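(R)-S-adenosyl-L-methionine hydrolase (PDB 2CW5) catalyses the hydrolysis of S-adenosyl-L-methionine to adenosine and L-methionine, without chlorinase or fluorinase activity, and works as a homotrimer. Local coordinates at residues Arg106-Glu112 with Leu154-Val160; Glu175-Phe181 with Leu246-Val252. All coordinates share one frame. Residue numbers count along the deposited sequence, not the author numbering.

Contact 1. Residues Arg106-Glu112 with Leu154-Val160; sequences RRAFLLE and LGPEVPV
Three backbone hydrogen bonds join these antiparallel segments: Leu110 N to Pro156 O (2.8 Å, nearly linear at 179°), Glu112 N to Leu154 O (2.9 Å) and Val158 N to Ala108 O (3.0 Å). Phe109 and Glu157 form the non-hydrogen-bonded pair, CA to CA 4.2 Å. Beyond it a water accepts from Ala108 N (3.0 Å) and donates to Val158 O (2.7 Å) and Glu157 OE2 (2.9 Å). Gly155 is extended (phi/psi 170/-170), its CA 3.1 Å from Leu110 O; a CB would clash with that oxygen. Phe109, chi1 m, sets CE1 3.5 Å from Glu157 CB. Leu110 CD2 meets Val158 CG1 at 3.2 Å, and Leu111 CD2 meets Leu154 CD1 at 3.8 Å. Strand 107-110 also pairs with strand 79-83, where Arg106 and Arg107 both face Leu83 in a classic beta bulge. The short, weakly bonded strand 157-158 is one of two edge strands of the N-terminal domain's mixed sheet, 34-37 being the other. Main-chain bonds set the register, the water bridges the gap, and apolar side chains supply packing.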
loop_
_atom_site.group_PDB
_atom_site.type_symbol
_atom_site.label_atom_id
_atom_site.label_comp_id
_atom_site.label_asym_id
_atom_site.label_seq_id
_atom_site.Cartn_x
_atom_site.Cartn_y
_atom_site.Cartn_z
ATOM N N ARG C 106 25.211 -20.427 3.909
ATOM C CA ARG C 106 26.411 -21.215 3.658
ATOM C C ARG C 106 27.355 -20.434 2.746
ATOM O O ARG C 106 28.575 -20.565 2.846
ATOM C CB ARG C 106 26.029 -22.543 3.000
ATOM C CG ARG C 106 25.137 -23.427 3.857
ATOM C CD ARG C 106 25.931 -24.155 4.933
ATOM N NE ARG C 106 26.808 -25.172 4.356
ATOM C CZ ARG C 106 27.591 -25.982 5.063
ATOM N NH1 ARG C 106 27.614 -25.899 6.388
ATOM N NH2 ARG C 106 28.350 -26.878 4.445
ATOM N N ARG C 107 26.785 -19.622 1.860
ATOM C CA ARG C 107 27.575 -18.812 0.934
ATOM C C ARG C 107 26.994 -17.411 0.771
ATOM O O ARG C 107 25.789 -17.216 0.905
ATOM C CB ARG C 107 27.648 -19.487 -0.441
ATOM C CG ARG C 107 28.455 -20.773 -0.462
ATOM C CD ARG C 107 28.735 -21.214 -1.888
ATOM N NE ARG C 107 27.521 -21.590 -2.600
ATOM C CZ ARG C 107 27.461 -21.779 -3.915
ATOM N NH1 ARG C 107 28.550 -21.624 -4.657
ATOM N NH2 ARG C 107 26.315 -22.122 -4.489
ATOM N N ALA C 108 27.859 -16.442 0.486
ATOM C CA ALA C 108 27.440 -15.056 0.290
ATOM C C ALA C 108 28.186 -14.494 -0.912
ATOM O O ALA C 108 29.306 -14.920 -1.207
ATOM C CB ALA C 108 27.746 -14.231 1.531
ATOM N N PHE C 109 27.569 -13.534 -1.597
ATOM C CA PHE C 109 28.161 -12.929 -2.787
ATOM C C PHE C 109 27.932 -11.423 -2.856
ATOM O O PHE C 109 26.889 -10.924 -2.434
ATOM C CB PHE C 109 27.557 -13.562 -4.043
ATOM C CG PHE C 109 27.813 -15.035 -4.172
ATOM C CD1 PHE C 109 28.905 -15.504 -4.893
ATOM C CD2 PHE C 109 26.965 -15.956 -3.568
ATOM C CE1 PHE C 109 29.148 -16.870 -5.011
ATOM C CE2 PHE C 109 27.199 -17.319 -3.678
ATOM C CZ PHE C 109 28.293 -17.778 -4.401
ATOM N N LEU C 110 28.915 -10.704 -3.395
ATOM C CA LEU C 110 28.799 -9.260 -3.567
ATOM C C LEU C 110 27.942 -9.069 -4.813
ATOM O O LEU C 110 28.120 -9.782 -5.797
ATOM C CB LEU C 110 30.178 -8.630 -3.791
ATOM C CG LEU C 110 30.738 -7.755 -2.671
ATOM C CD1 LEU C 110 29.865 -6.517 -2.499
ATOM C CD2 LEU C 110 30.804 -8.556 -1.381
ATOM N N LEU C 111 27.013 -8.119 -4.778
ATOM C CA LEU C 111 26.151 -7.898 -5.933
ATOM C C LEU C 111 26.695 -6.851 -6.899
ATOM O O LEU C 111 26.849 -5.683 -6.543
ATOM C CB LEU C 111 24.743 -7.495 -5.482
ATOM C CG LEU C 111 23.988 -8.480 -4.583
ATOM C CD1 LEU C 111 22.560 -7.991 -4.390
ATOM C CD2 LEU C 111 23.990 -9.864 -5.207
ATOM N N GLU C 112 26.992 -7.286 -8.123
ATOM C CA GLU C 112 27.499 -6.396 -9.164
ATOM C C GLU C 112 26.826 -6.737 -10.499
ATOM O O GLU C 112 27.485 -6.822 -11.534
ATOM C CB GLU C 112 29.019 -6.542 -9.296
ATOM C CG GLU C 112 29.760 -6.495 -7.968
ATOM C CD GLU C 112 31.265 -6.358 -8.129
ATOM O OE1 GLU C 112 31.865 -7.143 -8.894
ATOM O OE2 GLU C 112 31.847 -5.464 -7.479
ATOM N N LEU C 154 26.548 -13.349 -9.926
ATOM C CA LEU C 154 26.159 -12.053 -9.370
ATOM C C LEU C 154 27.334 -11.129 -9.091
ATOM O O LEU C 154 27.244 -9.917 -9.298
ATOM C CB LEU C 154 25.383 -12.259 -8.072
ATOM C CG LEU C 154 24.044 -12.984 -8.177
ATOM C CD1 LEU C 154 23.537 -13.325 -6.778
ATOM C CD2 LEU C 154 23.050 -12.094 -8.916
ATOM N N GLY C 155 28.426 -11.705 -8.603
ATOM C CA GLY C 155 29.607 -10.929 -8.280
ATOM C C GLY C 155 30.586 -11.797 -7.511
ATOM O O GLY C 155 30.380 -13.005 -7.418
ATOM N N PRO C 156 31.650 -11.218 -6.937
ATOM C CA PRO C 156 32.632 -12.002 -6.182
ATOM C C PRO C 156 32.076 -12.625 -4.901
ATOM O O PRO C 156 31.289 -12.005 -4.183
ATOM C CB PRO C 156 33.731 -10.983 -5.902
ATOM C CG PRO C 156 32.964 -9.710 -5.756
ATOM C CD PRO C 156 31.995 -9.787 -6.916
ATOM N N GLU C 157 32.488 -13.855 -4.618
ATOM C CA GLU C 157 32.036 -14.540 -3.414
ATOM C C GLU C 157 32.813 -14.050 -2.200
ATOM O O GLU C 157 34.017 -13.795 -2.280
ATOM C CB GLU C 157 32.206 -16.055 -3.564
ATOM C CG GLU C 157 31.969 -16.846 -2.281
ATOM C CD GLU C 157 31.908 -18.348 -2.521
ATOM O OE1 GLU C 157 32.725 -18.859 -3.317
ATOM O OE2 GLU C 157 31.053 -19.018 -1.902
ATOM N N VAL C 158 32.117 -13.905 -1.078
ATOM C CA VAL C 158 32.743 -13.462 0.158
ATOM C C VAL C 158 32.402 -14.435 1.280
ATOM O O VAL C 158 31.385 -15.126 1.226
ATOM C CB VAL C 158 32.274 -12.047 0.551
ATOM C CG1 VAL C 158 32.667 -11.056 -0.532
ATOM C CG2 VAL C 158 30.768 -12.035 0.775
ATOM N N PRO C 159 33.257 -14.501 2.315
ATOM C CA PRO C 159 33.059 -15.392 3.465
ATOM C C PRO C 159 31.805 -15.023 4.248
ATOM O O PRO C 159 31.604 -13.853 4.572
ATOM C CB PRO C 159 34.324 -15.172 4.294
ATOM C CG PRO C 159 35.342 -14.735 3.274
ATOM C CD PRO C 159 34.540 -13.787 2.429
ATOM N N VAL C 160 30.962 -16.008 4.552
ATOM C CA VAL C 160 29.745 -15.731 5.308
ATOM C C VAL C 160 30.068 -15.131 6.667
ATOM O O VAL C 160 29.256 -14.405 7.245
ATOM C CB VAL C 160 28.888 -17.002 5.532
ATOM C CG1 VAL C 160 28.260 -17.439 4.226
ATOM C CG2 VAL C 160 29.740 -18.116 6.119
HETATM O O HOH W 1 30.582 -17.682 0.622
#

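Contact 2. Residues Glu175-Phe181 with Leu246-Val252; sequences EGEVLTF and LKEGMPV
Val178, chi1 t, points its CA-to-CB bond toward segment 246-252 and places CG2 3.9 Å from both Met250 CB and Val252 CG2; Val252 is also t. Phe181 (chi1 -61°, chi2 -82°) brings CE1 within 3.7 Å of Leu246 CB, while Lys247 N and Glu248 OE1 lie at the ring edge, the latter 3.4 Å from Phe181 CE2. Glu248 (chi1 m, chi2 94°) bends back over the strand: its CG is 3.9 Å from Thr180 CA, and a water accepts from Thr180 OG1 (2.7 Å) and donates to Glu248 OE2 (2.9 Å). Glu177, chi1 p and chi2 t, brings OE2 3.5 Å from Gly249 CA and forms a salt bridge with Arg46 of helix 45-55. Met250, present as selenomethionine (t, t, m), directs its end away from strand 175-181.

The backbones run antiparallel. Gly176 and Val252 make the hydrogen-bonded pair, Gly176 N to Val252 O 2.7 Å and Val252 N to Gly176 O 2.9 Å; Glu177 and Pro251 follow as the non-hydrogen-bonded pair, CA to CA 4.2 Å. Val178 N then bonds Met250 O (2.8 Å), and Gly249 N bonds Val178 O (2.9 Å). A type II turn, Lys247 to Met250, closes with Met250 N to Lys247 O at 3.2 Å; Gly249, at phi/psi 91/-17, suits its third position. Leu179 and Thr180 both face Ile188 in a classic beta bulge. This is antiparallel pairing in the C-terminal beta domain of the SAM hydrolase/halogenase family, the side chain of Phe181 about 6 Å from that of Asn186, a probable adenosine-binding residue.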
loop_
_atom_site.group_PDB
_atom_site.type_symbol
_atom_site.label_atom_id
_atom_site.label_comp_id
_atom_site.label_asym_id
_atom_site.label_seq_id
_atom_site.Cartn_x
_atom_site.Cartn_y
_atom_site.Cartn_z
ATOM N N GLU C 175 16.529 -12.249 31.739
ATOM C CA GLU C 175 16.777 -10.925 31.174
ATOM C C GLU C 175 16.764 -10.881 29.646
ATOM O O GLU C 175 17.479 -11.630 28.981
ATOM C CB GLU C 175 18.121 -10.388 31.680
ATOM C CG GLU C 175 19.346 -11.051 31.045
ATOM C CD GLU C 175 19.362 -12.566 31.210
ATOM O OE1 GLU C 175 19.453 -13.041 32.362
ATOM O OE2 GLU C 175 19.284 -13.281 30.184
ATOM N N GLY C 176 15.940 -9.994 29.097
ATOM C CA GLY C 176 15.853 -9.838 27.656
ATOM C C GLY C 176 15.716 -8.356 27.376
ATOM O O GLY C 176 16.023 -7.536 28.243
ATOM N N GLU C 177 15.256 -7.993 26.185
ATOM C CA GLU C 177 15.089 -6.577 25.874
ATOM C C GLU C 177 13.950 -6.391 24.885
ATOM O O GLU C 177 13.486 -7.352 24.277
ATOM C CB GLU C 177 16.374 -6.007 25.262
ATOM C CG GLU C 177 16.621 -6.480 23.830
ATOM C CD GLU C 177 17.820 -5.813 23.180
ATOM O OE1 GLU C 177 18.958 -6.267 23.401
ATOM O OE2 GLU C 177 17.618 -4.822 22.449
ATOM N N VAL C 178 13.485 -5.154 24.739
ATOM C CA VAL C 178 12.437 -4.883 23.774
ATOM C C VAL C 178 13.114 -4.904 22.407
ATOM O O VAL C 178 14.049 -4.135 22.155
ATOM C CB VAL C 178 11.785 -3.497 23.998
ATOM C CG1 VAL C 178 10.792 -3.213 22.883
ATOM C CG2 VAL C 178 11.070 -3.467 25.351
ATOM N N LEU C 179 12.657 -5.798 21.535
ATOM C CA LEU C 179 13.225 -5.931 20.197
ATOM C C LEU C 179 12.716 -4.846 19.258
ATOM O O LEU C 179 13.500 -4.147 18.605
ATOM C CB LEU C 179 12.880 -7.306 19.608
ATOM C CG LEU C 179 13.284 -7.559 18.145
ATOM C CD1 LEU C 179 14.797 -7.507 18.004
ATOM C CD2 LEU C 179 12.765 -8.924 17.700
ATOM N N THR C 180 11.398 -4.712 19.198
ATOM C CA THR C 180 10.758 -3.737 18.325
ATOM C C THR C 180 9.280 -3.666 18.723
ATOM O O THR C 180 8.895 -4.227 19.745
ATOM C CB THR C 180 10.895 -4.182 16.841
ATOM O OG1 THR C 180 10.330 -3.191 15.977
ATOM C CG2 THR C 180 10.186 -5.519 16.615
ATOM N N PHE C 181 8.468 -2.967 17.931
ATOM C CA PHE C 181 7.031 -2.839 18.201
ATOM C C PHE C 181 6.258 -3.189 16.934
ATOM O O PHE C 181 6.794 -3.077 15.835
ATOM C CB PHE C 181 6.687 -1.394 18.586
ATOM C CG PHE C 181 7.383 -0.909 19.817
ATOM C CD1 PHE C 181 6.895 -1.224 21.080
ATOM C CD2 PHE C 181 8.551 -0.157 19.717
ATOM C CE1 PHE C 181 7.559 -0.799 22.226
ATOM C CE2 PHE C 181 9.221 0.272 20.855
ATOM C CZ PHE C 181 8.725 -0.049 22.114
ATOM N N LEU C 246 7.301 2.848 26.201
ATOM C CA LEU C 246 8.373 1.893 25.927
ATOM C C LEU C 246 9.267 2.307 24.766
ATOM O O LEU C 246 8.866 3.082 23.897
ATOM C CB LEU C 246 7.783 0.511 25.634
ATOM C CG LEU C 246 6.843 -0.055 26.701
ATOM C CD1 LEU C 246 6.330 -1.417 26.259
ATOM C CD2 LEU C 246 7.576 -0.163 28.029
ATOM N N LYS C 247 10.485 1.777 24.763
ATOM C CA LYS C 247 11.450 2.056 23.709
ATOM C C LYS C 247 12.297 0.815 23.437
ATOM O O LYS C 247 12.521 0.002 24.334
ATOM C CB LYS C 247 12.350 3.230 24.106
ATOM C CG LYS C 247 11.614 4.560 24.179
ATOM C CD LYS C 247 12.574 5.737 24.256
ATOM C CE LYS C 247 11.835 7.062 24.079
ATOM N NZ LYS C 247 10.831 7.302 25.156
ATOM N N GLU C 248 12.752 0.665 22.197
ATOM C CA GLU C 248 13.581 -0.477 21.827
ATOM C C GLU C 248 14.855 -0.498 22.663
ATOM O O GLU C 248 15.425 0.555 22.971
ATOM C CB GLU C 248 13.949 -0.418 20.341
ATOM C CG GLU C 248 12.758 -0.533 19.405
ATOM C CD GLU C 248 12.200 0.818 18.985
ATOM O OE1 GLU C 248 12.156 1.748 19.826
ATOM O OE2 GLU C 248 11.798 0.944 17.808
ATOM N N GLY C 249 15.295 -1.702 23.025
ATOM C CA GLY C 249 16.503 -1.848 23.818
ATOM C C GLY C 249 16.228 -1.862 25.306
ATOM O O GLY C 249 17.070 -2.281 26.098
HETATM N N MSE C 250 15.044 -1.405 25.689
HETATM C CA MSE C 250 14.666 -1.367 27.089
HETATM C C MSE C 250 14.708 -2.785 27.653
HETATM O O MSE C 250 14.174 -3.717 27.052
HETATM C CB MSE C 250 13.262 -0.787 27.212
HETATM C CG MSE C 250 12.934 -0.162 28.538
HETATM SE SE MSE C 250 11.276 0.824 28.378
HETATM C CE MSE C 250 11.968 2.430 27.562
ATOM N N PRO C 251 15.358 -2.971 28.809
ATOM C CA PRO C 251 15.411 -4.324 29.365
ATOM C C PRO C 251 14.060 -4.872 29.822
ATOM O O PRO C 251 13.174 -4.129 30.258
ATOM C CB PRO C 251 16.423 -4.197 30.507
ATOM C CG PRO C 251 16.319 -2.758 30.907
ATOM C CD PRO C 251 16.203 -2.044 29.583
ATOM N N VAL C 252 13.920 -6.185 29.681
ATOM C CA VAL C 252 12.716 -6.908 30.066
ATOM C C VAL C 252 13.207 -8.029 30.971
ATOM O O VAL C 252 14.122 -8.768 30.609
ATOM C CB VAL C 252 12.010 -7.499 28.829
ATOM C CG1 VAL C 252 10.781 -8.285 29.254
ATOM C CG2 VAL C 252 11.611 -6.374 27.876
HETATM O O HOH W 2 12.213 -1.237 15.925
#

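How the contacts relate
Both contacts are antiparallel and partly buried, but they belong to different sheets, one in each domain, with centres 33 Å apart on opposite sides of the chain's centre. Contact 1 closes in sequence before contact 2 opens; strand 175-181 is the next strand in the chain after 157-158. Contact 1 lies at a sheet margin, whereas in contact 2 both strands have further neighbours, 187-189 and 199-202. The margin buries more surface between its segments, 683 against 533 Å², yet has three direct backbone hydrogen bonds against four. Each contact has one bridging water: in contact 1 it joins two main-chain atoms and the Glu157 carboxylate, in contact 2 side chains alone. Arg107 and Glu157 remain beyond salt-bridge distance, whereas Glu177 pairs with Arg46.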